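Peptidase S8 and S53, subtilisin, kexin, sedolisin (Mycobacterium smegmatis, PDB 4KG7) is a subtilisin-like serine endopeptidase, the mycosin MycP3 of the ESX-3 type VII secretion system, and probably cleaves peptide bonds by a charge-relay mechanism. Local coordinates at residues A52-A58 against M367-V371; A203-V209 against L339-V345; P271-T275 against P286-I290; P6-D10 against W254-Y258. All coordinates share one frame. Residue numbers count along the deposited sequence, not the author numbering.

Contact 1 (A52-A58 against M367-V371); sequences ALNLSGA and MVDPV
Leu53 (chi1 m, chi2 t) reaches across to Val368 and Pro370, with CD2 3.6 Å from Val368 CG1 and 4.1 Å from Pro370 CD. In this subtilisin fold the contact joins the bend between two short N-terminal helices, 48-53 and 55-59, to the start of the C-terminal helix 370-375, and Tyr324 and Val328 of helix 318-335 line its inner side. Asn54 forms the bend. Its positive phi (45°) closes a Schellman motif on the first helix, while its side chain (chi1 t) N-caps the next one, OD1 accepting from Gly57 N at 3.0 Å; asparagine tolerates the first and supplies the second. Segment 367-369 is extended, and Asp369 is the N-cap just before helix 370-375, OD1 accepting from Ala372 N. Pro370 suits that first turn, where its missing N-H costs nothing; its CA-CB bond points toward 52-58, with CB 4.0 Å from Ala58 CB. The CA atoms of Ala58 and Val371 are 5.0 Å apart, those of Leu53 and Asp369 6.2 Å. Val371 (chi1 t) sets CG2 3.6 Å from Gly57 C and 3.5 Å from Ala58 N; a CB on Gly57 would lie 3.0 Å from Val371 CG2 and clash with Asn54 ND2. One water donates to Ala52 O (3.1 Å) and Val368 O (2.8 Å); a second donates to Leu53 O and Asp369 OD1 and accepts from Val371 N, each at 2.9 Å.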
loop_
_atom_site.group_PDB
_atom_site.type_symbol
_atom_site.label_atom_id
_atom_site.label_comp_id
_atom_site.label_asym_id
_atom_site.label_seq_id
_atom_site.Cartn_x
_atom_site.Cartn_y
_atom_site.Cartn_z
ATOM N N ALA A 52 15.112 12.077 2.177
ATOM C CA ALA A 52 13.897 12.867 2.375
ATOM C C ALA A 52 13.160 12.503 3.679
ATOM O O ALA A 52 12.536 13.355 4.323
ATOM C CB ALA A 52 12.976 12.660 1.191
ATOM N N LEU A 53 13.219 11.228 4.039
ATOM C CA LEU A 53 12.528 10.704 5.211
ATOM C C LEU A 53 13.374 10.728 6.475
ATOM O O LEU A 53 12.869 10.421 7.554
ATOM C CB LEU A 53 12.110 9.263 4.934
ATOM C CG LEU A 53 11.012 9.112 3.864
ATOM C CD1 LEU A 53 10.965 7.648 3.439
ATOM C CD2 LEU A 53 9.676 9.604 4.393
ATOM N N ASN A 54 14.658 11.053 6.335
ATOM C CA ASN A 54 15.625 10.953 7.440
ATOM C C ASN A 54 15.481 9.642 8.204
ATOM O O ASN A 54 15.297 9.629 9.428
ATOM C CB ASN A 54 15.530 12.163 8.380
ATOM C CG ASN A 54 16.654 12.202 9.421
ATOM O OD1 ASN A 54 17.666 11.525 9.294
ATOM N ND2 ASN A 54 16.478 13.018 10.436
ATOM N N LEU A 55 15.588 8.530 7.481
ATOM C CA LEU A 55 15.520 7.234 8.149
ATOM C C LEU A 55 16.671 7.017 9.119
ATOM O O LEU A 55 16.481 6.369 10.120
ATOM C CB LEU A 55 15.463 6.074 7.163
ATOM C CG LEU A 55 14.277 6.061 6.179
ATOM C CD1 LEU A 55 14.330 4.842 5.263
ATOM C CD2 LEU A 55 12.958 6.172 6.913
ATOM N N SER A 56 17.864 7.556 8.835
ATOM C CA SER A 56 18.966 7.508 9.818
ATOM C C SER A 56 18.572 8.042 11.184
ATOM O O SER A 56 18.814 7.424 12.218
ATOM C CB SER A 56 20.159 8.303 9.290
ATOM O OG SER A 56 20.680 7.627 8.214
ATOM N N GLY A 57 17.954 9.209 11.180
ATOM C CA GLY A 57 17.440 9.805 12.403
ATOM C C GLY A 57 16.387 8.932 13.054
ATOM O O GLY A 57 16.364 8.753 14.253
ATOM N N ALA A 58 15.500 8.373 12.238
ATOM C CA ALA A 58 14.412 7.561 12.772
ATOM C C ALA A 58 14.910 6.304 13.483
ATOM O O ALA A 58 14.388 5.921 14.530
ATOM C CB ALA A 58 13.458 7.178 11.660
ATOM N N MET A 367 4.057 15.097 3.257
ATOM C CA MET A 367 5.016 13.998 3.385
ATOM C C MET A 367 5.169 13.595 4.850
ATOM O O MET A 367 5.370 14.428 5.736
ATOM C CB MET A 367 6.395 14.347 2.805
ATOM C CG MET A 367 7.368 13.161 2.741
ATOM S SD MET A 367 8.821 13.672 1.811
ATOM C CE MET A 367 9.443 15.092 2.687
ATOM N N VAL A 368 5.080 12.297 5.085
ATOM C CA VAL A 368 5.307 11.733 6.407
ATOM C C VAL A 368 6.668 12.162 6.916
ATOM O O VAL A 368 7.637 12.303 6.141
ATOM C CB VAL A 368 5.176 10.187 6.345
ATOM C CG1 VAL A 368 6.264 9.533 5.498
ATOM C CG2 VAL A 368 5.083 9.551 7.719
ATOM N N ASP A 369 6.748 12.370 8.227
ATOM C CA ASP A 369 7.975 12.846 8.860
ATOM C C ASP A 369 8.279 11.900 10.013
ATOM O O ASP A 369 7.795 12.111 11.133
ATOM C CB ASP A 369 7.831 14.291 9.335
ATOM C CG ASP A 369 9.125 14.877 9.871
ATOM O OD1 ASP A 369 10.000 14.120 10.373
ATOM O OD2 ASP A 369 9.239 16.130 9.857
ATOM N N PRO A 370 9.064 10.841 9.737
ATOM C CA PRO A 370 9.267 9.809 10.730
ATOM C C PRO A 370 9.845 10.289 12.061
ATOM O O PRO A 370 9.353 9.899 13.111
ATOM C CB PRO A 370 10.226 8.835 10.036
ATOM C CG PRO A 370 9.928 9.005 8.614
ATOM C CD PRO A 370 9.596 10.440 8.418
ATOM N N VAL A 371 10.858 11.149 12.039
ATOM C CA VAL A 371 11.465 11.602 13.292
ATOM C C VAL A 371 10.467 12.426 14.110
ATOM O O VAL A 371 10.350 12.273 15.328
ATOM C CB VAL A 371 12.784 12.352 13.054
ATOM C CG1 VAL A 371 13.230 13.047 14.314
ATOM C CG2 VAL A 371 13.852 11.395 12.534
HETATM O O HOH W 1 9.974 13.793 6.085
HETATM O O HOH W 2 12.173 12.249 9.709
#

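Contact 2 (A203-V209 against L339-V345); sequences ALEKDAV and LTARQVV
Val209 and Ala341 form the apolar centre, their CA atoms 5.0 Å apart and Val209 CG2 3.7 Å from Ala341 CB. In the parallel alpha/beta sandwich of the subtilisin fold, this is where the chain passes from helix 193-205 through a short loop to strand 209-213 and meets the first turn of helix 341-350. Val209 (chi1 t) also sends CG2 to Val344 CG1 (3.8 Å) and CG1 to Val345 CG2 (4.0 Å), so a branched strand residue fills the space beside one helical turn. Alanine at 341 lets the backbones come close: its CB points toward 203-209 and lies 3.6 Å from Ala208 O. Farther out, Leu204 (m, t) places CD2 over one face of the Arg342 guanidinium, 3.6 Å from NH2. Asp207 leaves the helix with positive phi (61°), and its t rotamer carries the carboxylate to the other helix's N terminus, where an acid suits first-turn amides that lack a carbonyl partner within the helix. OD2 pairs with Arg333 of helix 318-335 in a salt bridge. Thr340 is the N-cap of helix 341-350 and forms a capping box with Gln343: Gln343 N donates to Thr340 OG1 (3.1 Å), and Thr340 N to Gln343 OE1 (2.9 Å). A water accepts from Arg342 N at 3.0 Å, and the amide before it, Ala341 N, donates to Asp207 OD1 at 2.8 Å with an N-H...O angle of 172°.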
loop_
_atom_site.group_PDB
_atom_site.type_symbol
_atom_site.label_atom_id
_atom_site.label_comp_id
_atom_site.label_asym_id
_atom_site.label_seq_id
_atom_site.Cartn_x
_atom_site.Cartn_y
_atom_site.Cartn_z
ATOM N N ALA A 203 -9.540 -2.544 11.591
ATOM C CA ALA A 203 -9.059 -1.266 12.136
ATOM C C ALA A 203 -9.473 -1.013 13.568
ATOM O O ALA A 203 -8.695 -0.416 14.291
ATOM C CB ALA A 203 -9.480 -0.106 11.270
ATOM N N LEU A 204 -10.648 -1.475 13.964
ATOM C CA LEU A 204 -11.179 -1.183 15.301
ATOM C C LEU A 204 -11.022 -2.394 16.234
ATOM O O LEU A 204 -10.147 -2.403 17.120
ATOM C CB LEU A 204 -12.629 -0.665 15.188
ATOM C CG LEU A 204 -12.810 0.652 14.424
ATOM C CD1 LEU A 204 -14.239 1.145 14.607
ATOM C CD2 LEU A 204 -11.805 1.709 14.806
ATOM N N GLU A 205 -11.772 -3.461 15.988
ATOM C CA GLU A 205 -11.717 -4.608 16.872
ATOM C C GLU A 205 -10.314 -5.184 16.938
ATOM O O GLU A 205 -9.843 -5.528 18.036
ATOM C CB GLU A 205 -12.673 -5.697 16.427
ATOM C CG GLU A 205 -12.599 -6.928 17.324
ATOM C CD GLU A 205 -13.713 -7.927 17.115
ATOM O OE1 GLU A 205 -14.754 -7.566 16.522
ATOM O OE2 GLU A 205 -13.564 -9.090 17.580
ATOM N N LYS A 206 -9.631 -5.292 15.789
ATOM C CA LYS A 206 -8.278 -5.845 15.791
ATOM C C LYS A 206 -7.194 -4.769 15.871
ATOM O O LYS A 206 -6.017 -5.102 15.957
ATOM C CB LYS A 206 -8.051 -6.759 14.600
ATOM C CG LYS A 206 -9.058 -7.915 14.480
ATOM C CD LYS A 206 -9.052 -8.865 15.661
ATOM C CE LYS A 206 -7.751 -9.628 15.774
ATOM N NZ LYS A 206 -7.768 -10.635 16.890
ATOM N N ASP A 207 -7.590 -3.503 15.835
ATOM C CA ASP A 207 -6.690 -2.392 16.146
ATOM C C ASP A 207 -5.496 -2.299 15.211
ATOM O O ASP A 207 -4.406 -1.888 15.628
ATOM C CB ASP A 207 -6.203 -2.465 17.610
ATOM C CG ASP A 207 -5.521 -1.165 18.076
ATOM O OD1 ASP A 207 -6.073 -0.081 17.839
ATOM O OD2 ASP A 207 -4.445 -1.261 18.706
ATOM N N ALA A 208 -5.694 -2.639 13.935
ATOM C CA ALA A 208 -4.614 -2.547 12.944
ATOM C C ALA A 208 -4.619 -1.210 12.233
ATOM O O ALA A 208 -5.687 -0.711 11.891
ATOM C CB ALA A 208 -4.749 -3.669 11.930
ATOM N N VAL A 209 -3.429 -0.650 12.016
ATOM C CA VAL A 209 -3.279 0.495 11.138
ATOM C C VAL A 209 -3.262 -0.012 9.690
ATOM O O VAL A 209 -2.376 -0.772 9.300
ATOM C CB VAL A 209 -1.969 1.254 11.424
ATOM C CG1 VAL A 209 -1.764 2.357 10.396
ATOM C CG2 VAL A 209 -2.018 1.853 12.811
ATOM N N LEU A 339 -0.224 2.704 21.969
ATOM C CA LEU A 339 -1.118 3.527 21.163
ATOM C C LEU A 339 -2.068 2.652 20.355
ATOM O O LEU A 339 -1.687 1.603 19.809
ATOM C CB LEU A 339 -0.334 4.428 20.189
ATOM C CG LEU A 339 0.542 5.496 20.852
ATOM C CD1 LEU A 339 1.227 6.306 19.754
ATOM C CD2 LEU A 339 -0.296 6.346 21.819
ATOM N N THR A 340 -3.313 3.098 20.255
ATOM C CA THR A 340 -4.295 2.482 19.330
ATOM C C THR A 340 -3.975 2.866 17.893
ATOM O O THR A 340 -3.230 3.797 17.647
ATOM C CB THR A 340 -5.728 2.957 19.646
ATOM O OG1 THR A 340 -5.817 4.360 19.372
ATOM C CG2 THR A 340 -6.075 2.663 21.070
ATOM N N ALA A 341 -4.601 2.165 16.961
ATOM C CA ALA A 341 -4.434 2.480 15.562
ATOM C C ALA A 341 -4.877 3.911 15.296
ATOM O O ALA A 341 -4.219 4.614 14.543
ATOM C CB ALA A 341 -5.218 1.519 14.682
ATOM N N ARG A 342 -5.962 4.362 15.921
ATOM C CA ARG A 342 -6.399 5.755 15.657
ATOM C C ARG A 342 -5.329 6.730 16.145
ATOM O O ARG A 342 -5.053 7.744 15.486
ATOM C CB ARG A 342 -7.712 6.106 16.332
ATOM C CG ARG A 342 -8.946 5.413 15.799
ATOM C CD ARG A 342 -10.107 5.798 16.647
ATOM N NE ARG A 342 -11.427 5.452 16.147
ATOM C CZ ARG A 342 -12.300 4.665 16.773
ATOM N NH1 ARG A 342 -12.018 4.075 17.923
ATOM N NH2 ARG A 342 -13.495 4.497 16.233
ATOM N N GLN A 343 -4.742 6.446 17.301
ATOM C CA GLN A 343 -3.701 7.326 17.853
ATOM C C GLN A 343 -2.488 7.333 16.938
ATOM O O GLN A 343 -1.871 8.372 16.744
ATOM C CB GLN A 343 -3.302 6.908 19.264
ATOM C CG GLN A 343 -4.326 7.264 20.315
ATOM C CD GLN A 343 -3.955 6.713 21.684
ATOM O OE1 GLN A 343 -3.820 5.501 21.864
ATOM N NE2 GLN A 343 -3.806 7.595 22.669
ATOM N N VAL A 344 -2.154 6.180 16.348
ATOM C CA VAL A 344 -0.994 6.092 15.483
ATOM C C VAL A 344 -1.225 6.889 14.208
ATOM O O VAL A 344 -0.343 7.644 13.779
ATOM C CB VAL A 344 -0.661 4.619 15.139
ATOM C CG1 VAL A 344 0.409 4.527 14.058
ATOM C CG2 VAL A 344 -0.217 3.861 16.381
ATOM N N VAL A 345 -2.411 6.750 13.626
ATOM C CA VAL A 345 -2.741 7.508 12.430
ATOM C C VAL A 345 -2.696 9.022 12.733
ATOM O O VAL A 345 -2.155 9.796 11.979
ATOM C CB VAL A 345 -4.094 7.054 11.828
ATOM C CG1 VAL A 345 -4.565 8.039 10.756
ATOM C CG2 VAL A 345 -3.961 5.642 11.262
HETATM O O HOH W 3 -8.104 2.484 16.920
HETATM O O HOH W 4 -3.950 -0.561 21.355
#

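Contact 3 (P271-T275 against P286-I290); sequences PSSFT and PGENI
This is a small contact, part polar and part aromatic, between two loops flanking strand 281-286, an edge strand of the parallel sheet in the subtilisin fold: 271-275 lies in the connection before it, 286-290 at its exit. The backbones stay apart, Ser272 and Gly287 being nearest with CA atoms 7.3 Å from each other, and side chains bridge the gap. Residues 272-275 make a type I beta turn closed by Thr275 N to Ser272 O (3.1 Å), with Ser273 and Phe274 at its corners. The turn lets Ser272 and Phe274 both point toward the other loop. The CA-CB bond of Glu288 points sideways, and the extended side chain (chi1 m, chi2 t) brings the carboxylate to the turn, where a small hydroxyl side chain suits the place: Ser272 OG (chi1 m) donates to Glu288 OE2 at 2.7 Å. Phe274 takes the p rotamer, and the edge of its ring meets Gly287 O (CZ, 3.6 Å) and Glu288 CG (CE2, 3.9 Å). Gly287 thus contributes backbone. Its position is about 7 Å from the side chain of Ser319, the predicted nucleophile, so the contact lies near the probable charge-relay residues without touching them. A water completes the polar side, accepting from Ser273 N at 2.9 Å and donating to Glu288 OE2 at 2.7 Å.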
loop_
_atom_site.group_PDB
_atom_site.type_symbol
_atom_site.label_atom_id
_atom_site.label_comp_id
_atom_site.label_asym_id
_atom_site.label_seq_id
_atom_site.Cartn_x
_atom_site.Cartn_y
_atom_site.Cartn_z
ATOM N N PRO A 271 3.845 17.096 -4.558
ATOM C CA PRO A 271 2.976 16.059 -5.141
ATOM C C PRO A 271 3.549 15.500 -6.446
ATOM O O PRO A 271 3.921 16.262 -7.320
ATOM C CB PRO A 271 1.686 16.817 -5.423
ATOM C CG PRO A 271 1.639 17.884 -4.405
ATOM C CD PRO A 271 3.077 18.308 -4.216
ATOM N N SER A 272 3.636 14.188 -6.574
ATOM C CA SER A 272 4.040 13.587 -7.828
ATOM C C SER A 272 3.020 13.852 -8.926
ATOM O O SER A 272 1.832 13.910 -8.666
ATOM C CB SER A 272 4.182 12.083 -7.659
ATOM O OG SER A 272 5.284 11.769 -6.806
ATOM N N SER A 273 3.511 14.027 -10.155
ATOM C CA SER A 273 2.624 14.370 -11.266
ATOM C C SER A 273 1.487 13.360 -11.438
ATOM O O SER A 273 0.377 13.737 -11.882
ATOM C CB SER A 273 3.414 14.456 -12.558
ATOM O OG SER A 273 4.019 13.216 -12.856
ATOM N N PHE A 274 1.764 12.097 -11.118
ATOM C CA PHE A 274 0.806 10.991 -11.334
ATOM C C PHE A 274 -0.084 10.688 -10.130
ATOM O O PHE A 274 -0.939 9.826 -10.203
ATOM C CB PHE A 274 1.581 9.723 -11.717
ATOM C CG PHE A 274 2.642 9.344 -10.724
ATOM C CD1 PHE A 274 2.309 8.691 -9.536
ATOM C CD2 PHE A 274 3.960 9.735 -10.907
ATOM C CE1 PHE A 274 3.283 8.392 -8.602
ATOM C CE2 PHE A 274 4.947 9.417 -9.976
ATOM C CZ PHE A 274 4.610 8.746 -8.811
ATOM N N THR A 275 0.089 11.381 -9.014
ATOM C CA THR A 275 -0.642 10.971 -7.811
ATOM C C THR A 275 -2.130 11.276 -7.978
ATOM O O THR A 275 -2.493 12.381 -8.395
ATOM C CB THR A 275 0.001 11.515 -6.519
ATOM O OG1 THR A 275 -0.305 10.644 -5.412
ATOM C CG2 THR A 275 -0.427 12.920 -6.207
ATOM N N PRO A 286 7.551 9.357 -0.420
ATOM C CA PRO A 286 8.210 9.278 -1.735
ATOM C C PRO A 286 7.682 8.163 -2.624
ATOM O O PRO A 286 7.523 7.030 -2.160
ATOM C CB PRO A 286 9.682 9.074 -1.370
ATOM C CG PRO A 286 9.778 9.770 -0.030
ATOM C CD PRO A 286 8.534 9.309 0.663
ATOM N N GLY A 287 7.429 8.505 -3.885
ATOM C CA GLY A 287 6.901 7.554 -4.865
ATOM C C GLY A 287 7.612 7.516 -6.212
ATOM O O GLY A 287 7.130 6.872 -7.135
ATOM N N GLU A 288 8.811 8.086 -6.307
ATOM C CA GLU A 288 9.539 8.200 -7.584
ATOM C C GLU A 288 10.936 7.613 -7.482
ATOM O O GLU A 288 11.598 7.735 -6.470
ATOM C CB GLU A 288 9.623 9.657 -8.034
ATOM C CG GLU A 288 8.277 10.299 -8.238
ATOM C CD GLU A 288 8.349 11.720 -8.714
ATOM O OE1 GLU A 288 9.394 12.161 -9.293
ATOM O OE2 GLU A 288 7.332 12.430 -8.497
ATOM N N ASN A 289 11.417 7.023 -8.579
ATOM C CA ASN A 289 12.796 6.485 -8.649
ATOM C C ASN A 289 13.091 5.536 -7.493
ATOM O O ASN A 289 14.154 5.592 -6.861
ATOM C CB ASN A 289 13.819 7.607 -8.677
ATOM C CG ASN A 289 13.573 8.584 -9.813
ATOM O OD1 ASN A 289 13.563 8.183 -10.968
ATOM N ND2 ASN A 289 13.258 9.842 -9.474
ATOM N N ILE A 290 12.154 4.634 -7.260
ATOM C CA ILE A 290 12.245 3.744 -6.128
ATOM C C ILE A 290 13.327 2.682 -6.358
ATOM O O ILE A 290 13.460 2.162 -7.476
ATOM C CB ILE A 290 10.855 3.106 -5.892
ATOM C CG1 ILE A 290 9.806 4.181 -5.512
ATOM C CG2 ILE A 290 10.955 1.924 -4.955
ATOM C CD1 ILE A 290 10.035 4.845 -4.195
HETATM O O HOH W 5 6.416 14.291 -10.208
#

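Contact 4 (P6-D10 against W254-Y258); sequences PPQVD and WWQPY
The ring of Pro7, puckered C-gamma endo, sits in the angle between two indoles. Its CG lies over a face of the six-membered ring of Trp254, 3.9 Å from the centroid and 17° off the normal, and its CB over a face of that of Trp255, 3.7 Å from the centroid and 7° off; both are CH-pi interactions, suited to a compact ring whose polarised C-H bonds can point into aromatic faces. The opposing rotamers, chi1 80° (p) for Trp254 and -86° (m) for Trp255, bring the two indoles to Pro7, whose CG also lies 3.1 Å from Trp254 O. Trp255 centres an inverse gamma turn with a weak bond from Gln256 N to Trp254 O (2.8 Å), and the NE1 atoms of both tryptophans donate to Gln192 OE1. The extended N-terminal segment 6-10 thus binds the loop leading into strand 259-265 of the subtilisin-type sheet, next to helix 193-205, with Pro7 and Trp255 CA atoms 6.1 Å apart. Farther along, Val9 (chi1 m) sets CG1 3.9 Å from Trp255 CZ3 and 4.1 Å from Tyr258 CE2, while its backbone N faces the edge of the Trp255 ring. A cis peptide bond precedes Pro257, and Tyr258 (m) points toward the N-terminal segment. Two waters lie between Pro7 O and Gln256 O, which are 4.2 Å apart. A third accepts from Val9 N at 3.1 Å and lies 2.7 Å from Tyr258 OH.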
loop_
_atom_site.group_PDB
_atom_site.type_symbol
_atom_site.label_atom_id
_atom_site.label_comp_id
_atom_site.label_asym_id
_atom_site.label_seq_id
_atom_site.Cartn_x
_atom_site.Cartn_y
_atom_site.Cartn_z
ATOM N N PRO A 6 -19.199 10.107 1.490
ATOM C CA PRO A 6 -18.301 9.161 2.135
ATOM C C PRO A 6 -19.005 7.829 2.480
ATOM O O PRO A 6 -20.164 7.859 2.937
ATOM C CB PRO A 6 -17.846 9.922 3.390
ATOM C CG PRO A 6 -18.035 11.370 3.052
ATOM C CD PRO A 6 -19.289 11.376 2.235
ATOM N N PRO A 7 -18.336 6.672 2.246
ATOM C CA PRO A 7 -18.993 5.390 2.482
ATOM C C PRO A 7 -19.194 5.136 3.976
ATOM O O PRO A 7 -18.485 5.683 4.807
ATOM C CB PRO A 7 -18.040 4.373 1.857
ATOM C CG PRO A 7 -16.704 5.010 1.975
ATOM C CD PRO A 7 -16.970 6.477 1.713
ATOM N N GLN A 8 -20.207 4.348 4.277
ATOM C CA GLN A 8 -20.582 4.035 5.636
ATOM C C GLN A 8 -20.874 2.562 5.693
ATOM O O GLN A 8 -21.582 2.041 4.821
ATOM C CB GLN A 8 -21.850 4.803 5.938
ATOM C CG GLN A 8 -22.052 5.171 7.376
ATOM C CD GLN A 8 -22.973 6.352 7.470
ATOM O OE1 GLN A 8 -23.969 6.425 6.744
ATOM N NE2 GLN A 8 -22.646 7.301 8.339
ATOM N N VAL A 9 -20.380 1.883 6.727
ATOM C CA VAL A 9 -20.697 0.473 6.911
ATOM C C VAL A 9 -22.186 0.285 7.144
ATOM O O VAL A 9 -22.854 1.162 7.697
ATOM C CB VAL A 9 -19.926 -0.192 8.083
ATOM C CG1 VAL A 9 -18.433 -0.235 7.791
ATOM C CG2 VAL A 9 -20.217 0.500 9.410
ATOM N N ASP A 10 -22.691 -0.858 6.700
ATOM C CA ASP A 10 -24.047 -1.299 7.024
ATOM C C ASP A 10 -23.928 -2.203 8.247
ATOM O O ASP A 10 -23.329 -3.261 8.154
ATOM C CB ASP A 10 -24.616 -2.053 5.821
ATOM C CG ASP A 10 -26.028 -2.593 6.047
ATOM O OD1 ASP A 10 -26.501 -2.680 7.196
ATOM O OD2 ASP A 10 -26.631 -2.985 5.030
ATOM N N TRP A 254 -11.115 4.991 -0.252
ATOM C CA TRP A 254 -12.292 5.795 0.078
ATOM C C TRP A 254 -12.961 5.382 1.378
ATOM O O TRP A 254 -13.773 6.123 1.898
ATOM C CB TRP A 254 -13.252 5.876 -1.086
ATOM C CG TRP A 254 -14.130 4.703 -1.262
ATOM C CD1 TRP A 254 -13.803 3.384 -1.169
ATOM C CD2 TRP A 254 -15.507 4.762 -1.595
ATOM N NE1 TRP A 254 -14.914 2.609 -1.423
ATOM C CE2 TRP A 254 -15.971 3.432 -1.697
ATOM C CE3 TRP A 254 -16.399 5.812 -1.835
ATOM C CZ2 TRP A 254 -17.294 3.124 -2.021
ATOM C CZ3 TRP A 254 -17.724 5.513 -2.149
ATOM C CH2 TRP A 254 -18.159 4.172 -2.240
ATOM N N TRP A 255 -12.554 4.239 1.939
ATOM C CA TRP A 255 -13.109 3.756 3.207
ATOM C C TRP A 255 -12.505 4.468 4.415
ATOM O O TRP A 255 -11.997 3.845 5.339
ATOM C CB TRP A 255 -12.993 2.211 3.311
ATOM C CG TRP A 255 -14.138 1.521 2.674
ATOM C CD1 TRP A 255 -14.161 0.833 1.485
ATOM C CD2 TRP A 255 -15.461 1.478 3.183
ATOM N NE1 TRP A 255 -15.427 0.343 1.253
ATOM C CE2 TRP A 255 -16.246 0.727 2.282
ATOM C CE3 TRP A 255 -16.053 1.972 4.345
ATOM C CZ2 TRP A 255 -17.603 0.508 2.494
ATOM C CZ3 TRP A 255 -17.400 1.743 4.561
ATOM C CH2 TRP A 255 -18.156 1.020 3.644
ATOM N N GLN A 256 -12.675 5.784 4.463
ATOM C CA GLN A 256 -12.390 6.560 5.641
ATOM C C GLN A 256 -13.442 6.202 6.706
ATOM O O GLN A 256 -14.620 5.970 6.381
ATOM C CB GLN A 256 -12.430 8.051 5.266
ATOM C CG GLN A 256 -11.404 8.402 4.207
ATOM C CD GLN A 256 -10.015 8.042 4.642
ATOM O OE1 GLN A 256 -9.560 8.532 5.663
ATOM N NE2 GLN A 256 -9.393 7.096 3.957
ATOM N N PRO A 257 -13.035 6.156 7.986
ATOM C CA PRO A 257 -11.731 6.480 8.562
ATOM C C PRO A 257 -10.789 5.304 8.764
ATOM O O PRO A 257 -9.722 5.465 9.351
ATOM C CB PRO A 257 -12.113 7.065 9.920
ATOM C CG PRO A 257 -13.257 6.219 10.314
ATOM C CD PRO A 257 -14.042 5.990 9.045
ATOM N N TYR A 258 -11.148 4.136 8.257
ATOM C CA TYR A 258 -10.437 2.897 8.580
ATOM C C TYR A 258 -9.070 2.758 7.894
ATOM O O TYR A 258 -8.231 1.966 8.345
ATOM C CB TYR A 258 -11.306 1.702 8.210
ATOM C CG TYR A 258 -12.707 1.842 8.746
ATOM C CD1 TYR A 258 -12.964 1.980 10.126
ATOM C CD2 TYR A 258 -13.782 1.864 7.899
ATOM C CE1 TYR A 258 -14.254 2.146 10.593
ATOM C CE2 TYR A 258 -15.075 2.000 8.357
ATOM C CZ TYR A 258 -15.315 2.135 9.711
ATOM O OH TYR A 258 -16.624 2.274 10.122
HETATM O O HOH W 6 -16.162 7.447 4.769
HETATM O O HOH W 7 -17.104 5.081 7.097
HETATM O O HOH W 8 -18.536 3.526 8.650
#

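Overall arrangement
From the N terminus, contact 4 closes first, laying the N-terminal extension 6-10 beside the loop that enters strand 259-265. Contact 1 opens inside the chain loop closed by contact 4 and closes near the C terminus, so the two cross; it joins the N-terminal helices to the C-terminal helix. Contact 2, tying helix 193-205 and strand 209-213 to helix 341-350, also crosses contact 4 but nests within contact 1. Contact 3, joining the loops that flank strand 281-286, opens after contact 4 has closed and nests within both 1 and 2. Contacts 2 and 4 touch at Ala203 and Leu204 against Tyr258, contacts 1 and 3 through Leu53 and Pro286. Contacts 2 and 3 lie on opposite sides of the chain's centre.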